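Local atomic coordinates of CooJ (Rhodospirillum rubrum, PDB entry 6HK5), a protein that probably serves as a nickel metallochaperone, a dimeric accessory protein that supplies nickel for carbon monoxide dehydrogenase. Residues L12-Y15 with L16-L20. Numbering follows the deposited sequence.
Sequences LGIY and LAHFL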
# COMPACT_ATOMS: atom_id res chain seq x y z
N LEU A 12 13.29 -4.37 3.29
CA LEU A 12 12.80 -3.99 1.97
C LEU A 12 12.71 -5.21 1.06
O LEU A 12 11.73 -5.37 0.32
CB LEU A 12 13.69 -2.92 1.36
CG LEU A 12 13.35 -2.56 -0.08
CD1 LEU A 12 12.02 -1.83 -0.16
CD2 LEU A 12 14.47 -1.72 -0.66
N GLY A 13 13.71 -6.08 1.11
CA GLY A 13 13.60 -7.35 0.40
C GLY A 13 12.30 -8.07 0.70
O GLY A 13 11.69 -8.67 -0.19
N ILE A 14 11.84 -8.00 1.95
CA ILE A 14 10.61 -8.69 2.32
C ILE A 14 9.41 -7.99 1.68
O ILE A 14 8.56 -8.64 1.05
CB ILE A 14 10.47 -8.79 3.84
CG1 ILE A 14 11.65 -9.57 4.42
CG2 ILE A 14 9.13 -9.45 4.21
CD1 ILE A 14 11.57 -9.85 5.91
N TYR A 15 9.34 -6.67 1.83
CA TYR A 15 8.24 -5.89 1.26
C TYR A 15 8.15 -6.08 -0.25
O TYR A 15 7.06 -6.16 -0.81
CB TYR A 15 8.41 -4.40 1.61
CG TYR A 15 7.70 -3.53 0.60
CD1 TYR A 15 6.32 -3.29 0.70
CD2 TYR A 15 8.39 -3.01 -0.50
CE1 TYR A 15 5.66 -2.52 -0.25
CE2 TYR A 15 7.74 -2.25 -1.45
CZ TYR A 15 6.38 -2.01 -1.32
OH TYR A 15 5.73 -1.27 -2.27
N LEU A 16 9.30 -6.12 -0.91
CA LEU A 16 9.32 -6.22 -2.37
C LEU A 16 8.77 -7.56 -2.85
O LEU A 16 8.06 -7.61 -3.86
CB LEU A 16 10.75 -6.02 -2.91
CG LEU A 16 11.28 -4.58 -3.03
CD1 LEU A 16 12.69 -4.56 -3.60
CD2 LEU A 16 10.36 -3.77 -3.92
N ALA A 17 9.08 -8.66 -2.14
CA ALA A 17 8.58 -9.96 -2.58
C ALA A 17 7.07 -10.07 -2.38
O ALA A 17 6.35 -10.54 -3.27
CB ALA A 17 9.31 -11.08 -1.84
N HIS A 18 6.58 -9.66 -1.21
CA HIS A 18 5.14 -9.62 -0.96
C HIS A 18 4.44 -8.76 -2.00
O HIS A 18 3.38 -9.13 -2.51
CB HIS A 18 4.85 -9.06 0.45
CG HIS A 18 5.38 -9.91 1.57
ND1 HIS A 18 5.75 -11.23 1.40
CD2 HIS A 18 5.55 -9.63 2.88
CE1 HIS A 18 6.15 -11.72 2.56
NE2 HIS A 18 6.04 -10.77 3.48
N PHE A 19 5.02 -7.60 -2.31
CA PHE A 19 4.39 -6.65 -3.23
C PHE A 19 4.33 -7.20 -4.64
O PHE A 19 3.33 -7.04 -5.34
CB PHE A 19 5.15 -5.33 -3.21
CG PHE A 19 4.67 -4.34 -4.25
CD1 PHE A 19 3.63 -3.47 -3.96
CD2 PHE A 19 5.26 -4.28 -5.50
CE1 PHE A 19 3.18 -2.56 -4.91
CE2 PHE A 19 4.82 -3.37 -6.46
CZ PHE A 19 3.78 -2.51 -6.16
N LEU A 20 5.42 -7.83 -5.09
CA LEU A 20 5.43 -8.43 -6.42
C LEU A 20 4.41 -9.56 -6.51
O LEU A 20 3.63 -9.63 -7.46
CB LEU A 20 6.84 -8.91 -6.77
CG LEU A 20 7.79 -7.83 -7.28
CD1 LEU A 20 9.25 -8.28 -7.27
CD2 LEU A 20 7.40 -7.42 -8.69
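Tyr-15 reaches forward along its own helix to Phe-19, a worked example of how residues four apart in an alpha-helix pair their side chains one turn on. Its CB lies 3.2 Å from N of the adjoining Leu-16, a closeness the chain itself imposes. With CG roughly anti to the backbone N (chi1 155°) and so beside the carbonyl carbon, the ring leans toward Phe-19; CD2 is still only 3.3 Å from Leu-16 N. CE2 meets the methyl CD2 of Leu-16 at 3.9 Å, the two side chains crossing at a slant. Over one face sits Phe-19 CB, a CH-pi contact 4.3 Å from the ring centroid and displaced toward the rim, nearest to CZ. At the tip, OH rests over a face of the Phe-19 ring, 3.5 Å from its CD1, and is hydrogen-bonded to ND1 of His-26 of the second subunit. The two ring planes differ by 30° but are slid apart and barely overlap. In the backbone, Phe-19 N donates to Tyr-15 O (2.9 Å), one of the i to i+4 bonds that fix this spacing. A leucine in place of Tyr-15 would probably leave that ND1 without its hydroxyl partner and uncover part of the Phe-19 ring. His-26, a nickel ligand, also stacks on Phe-19, so Tyr-15 and Phe-19 probably help position it from the second shell. Within the chain's helical hairpin, Leu-16 and Phe-19 pack against Leu-61 of helix 42-67, while Tyr-15 joins helix 5-35 to the second subunit.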